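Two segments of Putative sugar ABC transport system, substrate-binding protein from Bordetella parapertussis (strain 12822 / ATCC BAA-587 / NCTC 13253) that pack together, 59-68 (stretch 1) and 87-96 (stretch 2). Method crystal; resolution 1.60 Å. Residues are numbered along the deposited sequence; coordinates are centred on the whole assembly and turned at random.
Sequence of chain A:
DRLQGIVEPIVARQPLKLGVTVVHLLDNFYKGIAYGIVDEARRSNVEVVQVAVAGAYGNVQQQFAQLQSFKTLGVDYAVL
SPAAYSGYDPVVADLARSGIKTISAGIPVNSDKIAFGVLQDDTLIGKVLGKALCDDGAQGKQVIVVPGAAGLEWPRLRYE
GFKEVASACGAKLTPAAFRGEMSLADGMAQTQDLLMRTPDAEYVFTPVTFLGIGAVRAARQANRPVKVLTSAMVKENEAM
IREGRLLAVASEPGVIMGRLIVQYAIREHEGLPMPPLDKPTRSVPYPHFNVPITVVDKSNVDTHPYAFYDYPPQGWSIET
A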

# COMPACT_ATOMS: atom_id res chain seq x y z
N ASN A 59 -3.92 11.93 10.63
CA ASN A 59 -4.87 11.77 11.73
C ASN A 59 -4.34 10.78 12.77
O ASN A 59 -4.92 9.74 13.06
CB ASN A 59 -6.24 11.32 11.20
CG ASN A 59 -7.03 12.47 10.65
OD1 ASN A 59 -6.51 13.60 10.56
ND2 ASN A 59 -8.30 12.23 10.29
N VAL A 60 -3.20 11.16 13.35
CA VAL A 60 -2.49 10.26 14.23
C VAL A 60 -3.20 10.13 15.59
O VAL A 60 -3.32 9.02 16.12
CB VAL A 60 -1.04 10.76 14.34
CG1 VAL A 60 -0.30 10.02 15.38
CG2 VAL A 60 -0.35 10.58 13.00
N GLN A 61 -3.70 11.24 16.15
CA GLN A 61 -4.39 11.18 17.44
C GLN A 61 -5.62 10.29 17.37
O GLN A 61 -5.92 9.54 18.31
CB GLN A 61 -4.75 12.59 17.90
CG GLN A 61 -3.52 13.41 18.36
CD GLN A 61 -2.84 12.80 19.59
OE1 GLN A 61 -3.50 12.23 20.47
NE2 GLN A 61 -1.51 12.90 19.65
N GLN A 62 -6.36 10.36 16.25
CA GLN A 62 -7.51 9.48 16.05
C GLN A 62 -7.11 8.02 16.18
O GLN A 62 -7.81 7.22 16.82
CB GLN A 62 -8.14 9.74 14.68
CG GLN A 62 -8.87 11.08 14.56
CD GLN A 62 -7.96 12.28 14.19
OE1 GLN A 62 -6.74 12.26 14.35
NE2 GLN A 62 -8.59 13.34 13.70
N GLN A 63 -5.96 7.65 15.59
CA GLN A 63 -5.53 6.26 15.66
C GLN A 63 -5.01 5.90 17.04
O GLN A 63 -5.21 4.77 17.49
CB GLN A 63 -4.47 5.96 14.60
CG GLN A 63 -5.06 5.68 13.29
CD GLN A 63 -4.07 5.10 12.32
OE1 GLN A 63 -2.93 5.56 12.20
NE2 GLN A 63 -4.51 4.09 11.61
N PHE A 64 -4.32 6.82 17.72
CA PHE A 64 -3.88 6.51 19.08
C PHE A 64 -5.09 6.15 19.94
O PHE A 64 -5.04 5.20 20.74
CB PHE A 64 -3.18 7.71 19.72
CG PHE A 64 -1.84 8.07 19.11
CD1 PHE A 64 -1.21 7.28 18.19
CD2 PHE A 64 -1.26 9.28 19.48
CE1 PHE A 64 0.03 7.63 17.68
CE2 PHE A 64 -0.04 9.67 18.96
CZ PHE A 64 0.62 8.84 18.06
N ALA A 65 -6.17 6.92 19.81
CA ALA A 65 -7.36 6.65 20.61
C ALA A 65 -7.96 5.30 20.25
O ALA A 65 -8.45 4.58 21.13
CB ALA A 65 -8.38 7.78 20.43
N GLN A 66 -7.93 4.96 18.97
CA GLN A 66 -8.47 3.67 18.54
C GLN A 66 -7.65 2.52 19.11
O GLN A 66 -8.21 1.52 19.57
CB GLN A 66 -8.52 3.59 17.01
CG GLN A 66 -9.62 4.50 16.45
CD GLN A 66 -9.40 4.86 15.01
OE1 GLN A 66 -8.40 4.44 14.40
NE2 GLN A 66 -10.32 5.66 14.45
N LEU A 67 -6.33 2.64 19.08
CA LEU A 67 -5.48 1.59 19.63
C LEU A 67 -5.71 1.45 21.13
O LEU A 67 -5.78 0.34 21.66
CB LEU A 67 -4.02 1.89 19.32
CG LEU A 67 -3.70 1.77 17.82
CD1 LEU A 67 -2.38 2.49 17.44
CD2 LEU A 67 -3.62 0.30 17.42
N GLN A 68 -5.88 2.57 21.83
CA GLN A 68 -6.19 2.52 23.25
C GLN A 68 -7.52 1.82 23.51
O GLN A 68 -7.63 1.04 24.47
CB GLN A 68 -6.19 3.93 23.82
CG GLN A 68 -4.77 4.45 23.95
CD GLN A 68 -4.03 3.71 25.05
OE1 GLN A 68 -4.62 3.38 26.10
NE2 GLN A 68 -2.74 3.42 24.81
N GLY A 87 5.79 8.37 15.41
CA GLY A 87 5.00 8.75 16.56
C GLY A 87 4.20 7.63 17.22
O GLY A 87 3.52 7.90 18.22
N TYR A 88 4.23 6.41 16.68
CA TYR A 88 3.44 5.31 17.21
C TYR A 88 4.20 4.43 18.18
O TYR A 88 3.60 3.53 18.78
CB TYR A 88 2.91 4.43 16.05
CG TYR A 88 1.82 5.13 15.27
CD1 TYR A 88 2.14 6.13 14.36
CD2 TYR A 88 0.48 4.81 15.46
CE1 TYR A 88 1.18 6.77 13.64
CE2 TYR A 88 -0.52 5.47 14.72
CZ TYR A 88 -0.16 6.46 13.84
OH TYR A 88 -1.10 7.12 13.12
N ASP A 89 5.50 4.63 18.36
CA ASP A 89 6.20 3.71 19.26
C ASP A 89 5.63 3.75 20.67
O ASP A 89 5.45 2.67 21.26
CB ASP A 89 7.71 3.97 19.24
CG ASP A 89 8.51 2.86 19.90
OD1 ASP A 89 8.53 1.74 19.38
OD2 ASP A 89 9.13 3.13 20.96
N PRO A 90 5.30 4.91 21.27
CA PRO A 90 4.74 4.87 22.64
C PRO A 90 3.46 4.06 22.75
O PRO A 90 3.29 3.33 23.73
CB PRO A 90 4.51 6.34 22.99
CG PRO A 90 5.50 7.07 22.13
CD PRO A 90 5.55 6.30 20.83
N VAL A 91 2.55 4.18 21.79
CA VAL A 91 1.30 3.45 21.92
C VAL A 91 1.51 1.97 21.64
O VAL A 91 0.88 1.12 22.27
CB VAL A 91 0.19 4.05 21.03
CG1 VAL A 91 0.46 3.88 19.55
CG2 VAL A 91 -1.14 3.42 21.39
N VAL A 92 2.40 1.63 20.70
CA VAL A 92 2.70 0.21 20.49
C VAL A 92 3.32 -0.38 21.75
O VAL A 92 2.97 -1.50 22.17
CB VAL A 92 3.63 0.03 19.27
CG1 VAL A 92 4.11 -1.43 19.13
CG2 VAL A 92 2.94 0.47 17.96
N ALA A 93 4.22 0.37 22.38
CA ALA A 93 4.85 -0.11 23.60
C ALA A 93 3.82 -0.28 24.72
O ALA A 93 3.88 -1.24 25.49
CB ALA A 93 5.93 0.88 24.01
N ASP A 94 2.87 0.65 24.80
CA ASP A 94 1.83 0.58 25.82
C ASP A 94 0.91 -0.62 25.61
O ASP A 94 0.55 -1.32 26.57
CB ASP A 94 1.02 1.87 25.79
CG ASP A 94 -0.11 1.88 26.80
OD1 ASP A 94 0.13 1.49 27.97
OD2 ASP A 94 -1.22 2.28 26.44
N LEU A 95 0.52 -0.88 24.35
CA LEU A 95 -0.26 -2.08 24.09
C LEU A 95 0.51 -3.33 24.48
O LEU A 95 -0.04 -4.24 25.10
CB LEU A 95 -0.68 -2.11 22.63
CG LEU A 95 -2.06 -1.50 22.38
CD1 LEU A 95 -2.24 -0.12 22.97
CD2 LEU A 95 -2.29 -1.47 20.86
N ALA A 96 1.81 -3.38 24.13
CA ALA A 96 2.59 -4.58 24.44
C ALA A 96 2.69 -4.81 25.94
O ALA A 96 2.70 -5.97 26.38
CB ALA A 96 3.99 -4.47 23.82

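Parallel helices pack well when one side of each is apolar and the polar groups at the margin find partners of their own. Here the centre is built from F64, L67, Y88 and V91. L67 CD1 lies 3.8 Å from V91 CG1, and F64 CD1 lies 4.0 Å from the same V91 methyl, so one valine branch is approached by two larger side chains. F64 also turns its ring edge toward the face of Y88, with centroids 5.0 Å apart and planes at 79°, a geometry that sets the slightly positive ring hydrogens against the π cloud.

The backbones make this possible. Helix 60-68 and helix 89-96 run in the same direction, their axes 2° from parallel and 10.3 Å apart at closest approach. F64 stands opposite V91 and Q68 opposite L95, a step of four residues on each side, so the contact recurs about once per turn: further along, L67 CB meets L95 CD2 at 4.1 Å.

Toward the start, V60 CG1 packs 3.9 Å from Y88 CZ, while Q63 OE1 approaches Y88 OH to 2.6 Å. At the other end, Q68 NE2 donates a short, nearly straight hydrogen bond to D94 OD2 (2.5 Å, 171°), tying the helices together beside their apolar core.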